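Putative efflux transporter (Bacteroides eggerthii, PDB 4L8J) probably serves as the periplasmic membrane-fusion (adaptor) subunit of an efflux pump. Local coordinates at residues Y34-L48 against E145-L159. Sequence-based numbering, arbitrary orientation.
Sequences YVKLAFRVSGQIINL and ENYQRVNSGEGIVRL
Val35 and Leu159 exchange two backbone hydrogen bonds, N to O in each direction, at one end of this antiparallel pairing in the barrel-sandwich (lipoyl-like) domain, as in HlyD-type adaptors. Each segment gives one strand to each sheet: 34-38 pairs with 155-159, and 43-47 with 149-150. In the second pairing Gly43 and Val150 bond both ways (Val150 N to Gly43 O 2.8 Å), and Ile45 N gives to Gln148 O. Where the chains pass between sheets, a water accepts from Phe39 N (2.9 Å) and donates to Asn151 O and Glu154 O, satisfying three polar atoms. Phe39 O instead receives Gly153 N (3.1 Å), in the type II turn Asn151 to Glu154, where the positive phi of Gly153 (77°) favours glycine. Lys36, bent at chi3 (78°), donates from NZ to Gly153 O (2.9 Å), so segment 34-48 satisfies both N and O of Gly153; its CD lies against Gly155 CA, where a side chain would be tight. Inside, apolar Ile45 and Ile156 meet tip to tip. On the face carrying Lys36, Arg158 extends alongside Tyr34, CD above the ring and the guanidinium nearly parallel to it (14°). With Arg158 cut back to an alanine, the Tyr34 ring would probably lose the chain lying over that face and turn more freely. Tyr34 OH sits above the guanidinium plane, 3.4 Å from Arg158 CZ, a face contact rather than a hydrogen bond.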
# COMPACT_ATOMS: atom_id res chain seq x y z
N TYR A 34 48.98 14.38 20.52
CA TYR A 34 49.56 14.76 21.80
C TYR A 34 50.32 16.07 21.62
O TYR A 34 51.08 16.22 20.66
CB TYR A 34 50.43 13.65 22.45
CG TYR A 34 51.80 13.38 21.86
CD1 TYR A 34 52.87 14.24 22.09
CD2 TYR A 34 52.07 12.17 21.21
CE1 TYR A 34 54.14 13.98 21.57
CE2 TYR A 34 53.35 11.88 20.72
CZ TYR A 34 54.38 12.79 20.90
OH TYR A 34 55.63 12.51 20.41
N VAL A 35 50.03 17.04 22.49
CA VAL A 35 50.66 18.35 22.49
C VAL A 35 51.84 18.30 23.46
O VAL A 35 51.68 17.91 24.62
CB VAL A 35 49.66 19.47 22.82
CG1 VAL A 35 50.34 20.84 22.83
CG2 VAL A 35 48.49 19.46 21.83
N LYS A 36 53.04 18.61 22.94
CA LYS A 36 54.27 18.65 23.73
C LYS A 36 54.30 19.99 24.44
O LYS A 36 54.20 21.03 23.78
CB LYS A 36 55.50 18.45 22.83
CG LYS A 36 56.78 18.11 23.60
CD LYS A 36 58.05 18.41 22.79
CE LYS A 36 58.40 19.88 22.77
NZ LYS A 36 59.42 20.19 21.74
N LEU A 37 54.31 19.97 25.77
CA LEU A 37 54.34 21.19 26.57
C LEU A 37 55.75 21.52 26.93
O LEU A 37 56.51 20.63 27.30
CB LEU A 37 53.49 21.08 27.84
CG LEU A 37 51.98 21.16 27.69
CD1 LEU A 37 51.32 21.29 29.05
CD2 LEU A 37 51.57 22.34 26.81
N ALA A 38 56.11 22.78 26.81
CA ALA A 38 57.47 23.18 27.14
C ALA A 38 57.50 24.58 27.71
O ALA A 38 56.60 25.38 27.42
CB ALA A 38 58.33 23.12 25.89
N PHE A 39 58.53 24.86 28.53
CA PHE A 39 58.75 26.20 29.08
C PHE A 39 59.22 27.15 27.96
O PHE A 39 59.82 26.68 26.97
CB PHE A 39 59.79 26.16 30.22
CG PHE A 39 59.31 25.61 31.55
CD1 PHE A 39 58.75 26.45 32.50
CD2 PHE A 39 59.47 24.27 31.85
CE1 PHE A 39 58.33 25.94 33.74
CE2 PHE A 39 59.06 23.76 33.09
CZ PHE A 39 58.48 24.60 34.02
N ARG A 40 58.94 28.45 28.08
CA ARG A 40 59.40 29.42 27.09
C ARG A 40 60.73 30.04 27.57
O ARG A 40 61.32 30.88 26.88
CB ARG A 40 58.33 30.49 26.81
CG ARG A 40 57.06 29.93 26.15
CD ARG A 40 55.96 30.97 26.04
NE ARG A 40 54.68 30.36 25.67
CZ ARG A 40 53.49 30.94 25.85
NH1 ARG A 40 53.41 32.14 26.40
NH2 ARG A 40 52.38 30.30 25.49
N VAL A 41 61.18 29.62 28.77
CA VAL A 41 62.42 30.06 29.44
C VAL A 41 63.22 28.83 29.82
O VAL A 41 62.67 27.74 29.86
CB VAL A 41 62.18 30.99 30.66
CG1 VAL A 41 61.74 32.37 30.22
CG2 VAL A 41 61.19 30.40 31.67
N SER A 42 64.51 29.00 30.12
CA SER A 42 65.40 27.93 30.56
C SER A 42 65.57 28.01 32.07
O SER A 42 65.53 29.10 32.64
CB SER A 42 66.76 28.04 29.87
OG SER A 42 66.63 27.90 28.46
N GLY A 43 65.74 26.86 32.71
CA GLY A 43 65.92 26.84 34.15
C GLY A 43 65.87 25.47 34.76
O GLY A 43 65.83 24.46 34.04
N GLN A 44 65.89 25.42 36.09
CA GLN A 44 65.81 24.18 36.84
C GLN A 44 64.37 23.95 37.36
O GLN A 44 63.87 24.76 38.15
CB GLN A 44 66.83 24.18 38.01
CG GLN A 44 66.64 23.01 38.98
CD GLN A 44 67.79 22.83 39.94
OE1 GLN A 44 68.53 21.85 39.86
NE2 GLN A 44 67.93 23.75 40.92
N ILE A 45 63.75 22.82 36.98
CA ILE A 45 62.41 22.46 37.49
C ILE A 45 62.52 22.30 39.00
O ILE A 45 63.46 21.68 39.47
CB ILE A 45 61.86 21.18 36.79
CG1 ILE A 45 61.54 21.48 35.30
CG2 ILE A 45 60.60 20.63 37.51
CD1 ILE A 45 61.56 20.31 34.41
N ILE A 46 61.64 22.95 39.77
CA ILE A 46 61.63 22.83 41.23
C ILE A 46 60.27 22.27 41.69
O ILE A 46 60.08 21.99 42.87
CB ILE A 46 61.96 24.15 41.94
CG1 ILE A 46 61.02 25.30 41.48
CG2 ILE A 46 63.47 24.47 41.81
CD1 ILE A 46 60.84 26.46 42.51
N ASN A 47 59.32 22.18 40.75
CA ASN A 47 58.00 21.64 41.04
C ASN A 47 57.46 20.94 39.79
O ASN A 47 57.47 21.51 38.71
CB ASN A 47 57.04 22.72 41.54
CG ASN A 47 55.78 22.19 42.18
OD1 ASN A 47 55.61 20.99 42.37
ND2 ASN A 47 54.85 23.05 42.54
N LEU A 48 57.03 19.69 39.96
CA LEU A 48 56.43 18.84 38.95
C LEU A 48 55.21 18.18 39.64
O LEU A 48 55.28 17.04 40.06
CB LEU A 48 57.49 17.84 38.46
CG LEU A 48 57.26 17.14 37.12
CD1 LEU A 48 56.93 18.12 36.00
CD2 LEU A 48 58.48 16.36 36.73
N GLU A 145 62.12 15.07 35.14
CA GLU A 145 62.10 14.81 36.57
C GLU A 145 62.20 16.12 37.33
O GLU A 145 62.71 17.10 36.78
CB GLU A 145 63.28 13.90 36.98
CG GLU A 145 63.14 12.46 36.53
CD GLU A 145 62.70 11.51 37.62
OE1 GLU A 145 63.40 11.42 38.66
OE2 GLU A 145 61.65 10.85 37.44
N ASN A 146 61.79 16.14 38.61
CA ASN A 146 61.92 17.34 39.42
C ASN A 146 63.40 17.58 39.73
O ASN A 146 64.18 16.63 39.74
CB ASN A 146 61.07 17.27 40.69
CG ASN A 146 60.86 18.62 41.34
OD1 ASN A 146 61.22 19.66 40.80
ND2 ASN A 146 60.24 18.65 42.53
N TYR A 147 63.80 18.86 39.87
CA TYR A 147 65.17 19.37 40.11
C TYR A 147 66.09 19.12 38.88
O TYR A 147 67.30 19.33 38.98
CB TYR A 147 65.78 18.88 41.45
CG TYR A 147 65.04 19.42 42.66
CD1 TYR A 147 65.22 20.73 43.09
CD2 TYR A 147 64.10 18.64 43.33
CE1 TYR A 147 64.52 21.24 44.19
CE2 TYR A 147 63.38 19.14 44.42
CZ TYR A 147 63.60 20.44 44.85
OH TYR A 147 62.91 20.93 45.94
N GLN A 148 65.50 18.77 37.72
CA GLN A 148 66.22 18.61 36.44
C GLN A 148 66.26 19.98 35.72
O GLN A 148 65.28 20.73 35.73
CB GLN A 148 65.53 17.54 35.57
CG GLN A 148 65.96 17.44 34.09
CD GLN A 148 65.35 16.25 33.37
OE1 GLN A 148 64.79 15.32 33.97
NE2 GLN A 148 65.46 16.23 32.05
N ARG A 149 67.41 20.29 35.09
CA ARG A 149 67.64 21.53 34.35
C ARG A 149 67.19 21.33 32.90
O ARG A 149 67.48 20.29 32.30
CB ARG A 149 69.12 21.96 34.45
CG ARG A 149 69.52 22.35 35.87
CD ARG A 149 70.97 22.79 36.00
NE ARG A 149 71.24 23.42 37.30
CZ ARG A 149 71.68 22.76 38.38
NH1 ARG A 149 71.90 21.45 38.33
NH2 ARG A 149 71.90 23.42 39.51
N VAL A 150 66.39 22.29 32.38
CA VAL A 150 65.81 22.25 31.04
C VAL A 150 66.02 23.57 30.30
O VAL A 150 66.23 24.62 30.92
CB VAL A 150 64.29 21.87 31.04
CG1 VAL A 150 64.06 20.46 31.56
CG2 VAL A 150 63.45 22.90 31.81
N ASN A 151 65.87 23.53 28.96
CA ASN A 151 65.94 24.67 28.06
C ASN A 151 64.55 25.01 27.55
O ASN A 151 63.60 24.27 27.81
CB ASN A 151 66.88 24.36 26.87
CG ASN A 151 68.28 23.95 27.25
OD1 ASN A 151 69.02 24.69 27.90
ND2 ASN A 151 68.67 22.75 26.82
N SER A 152 64.41 26.11 26.79
CA SER A 152 63.14 26.48 26.17
C SER A 152 62.84 25.48 25.08
O SER A 152 63.76 24.97 24.44
CB SER A 152 63.21 27.88 25.58
OG SER A 152 63.54 28.82 26.59
N GLY A 153 61.56 25.16 24.92
CA GLY A 153 61.13 24.20 23.91
C GLY A 153 61.37 22.74 24.27
O GLY A 153 60.87 21.87 23.56
N GLU A 154 62.12 22.46 25.35
CA GLU A 154 62.37 21.09 25.81
C GLU A 154 61.07 20.52 26.40
O GLU A 154 60.48 21.13 27.29
CB GLU A 154 63.51 21.08 26.84
CG GLU A 154 64.04 19.69 27.17
CD GLU A 154 65.31 19.65 28.00
OE1 GLU A 154 66.02 20.68 28.06
OE2 GLU A 154 65.62 18.57 28.55
N GLY A 155 60.62 19.39 25.84
CA GLY A 155 59.40 18.71 26.27
C GLY A 155 59.36 18.43 27.76
O GLY A 155 60.32 17.89 28.31
N ILE A 156 58.27 18.86 28.43
CA ILE A 156 58.12 18.64 29.87
C ILE A 156 57.11 17.49 30.07
O ILE A 156 57.40 16.54 30.79
CB ILE A 156 57.74 19.96 30.60
CG1 ILE A 156 58.79 21.10 30.34
CG2 ILE A 156 57.46 19.74 32.09
CD1 ILE A 156 60.25 20.90 30.83
N VAL A 157 55.95 17.59 29.42
CA VAL A 157 54.90 16.59 29.40
C VAL A 157 54.24 16.56 28.02
O VAL A 157 54.32 17.54 27.27
CB VAL A 157 53.79 16.75 30.51
CG1 VAL A 157 54.34 16.63 31.93
CG2 VAL A 157 52.94 18.01 30.30
N ARG A 158 53.54 15.45 27.73
CA ARG A 158 52.70 15.24 26.55
C ARG A 158 51.29 15.23 27.07
O ARG A 158 50.96 14.39 27.90
CB ARG A 158 53.08 13.94 25.80
CG ARG A 158 54.52 13.97 25.29
CD ARG A 158 55.02 12.64 24.77
NE ARG A 158 56.34 12.80 24.14
CZ ARG A 158 56.97 11.86 23.45
NH1 ARG A 158 56.40 10.67 23.27
NH2 ARG A 158 58.16 12.11 22.92
N LEU A 159 50.51 16.25 26.70
CA LEU A 159 49.14 16.46 27.13
C LEU A 159 48.16 16.17 25.96
O LEU A 159 48.29 16.78 24.89
CB LEU A 159 49.00 17.93 27.61
CG LEU A 159 47.60 18.39 28.09
CD1 LEU A 159 47.25 17.80 29.44
CD2 LEU A 159 47.51 19.90 28.16
O HOH W 1 61.00 23.36 28.59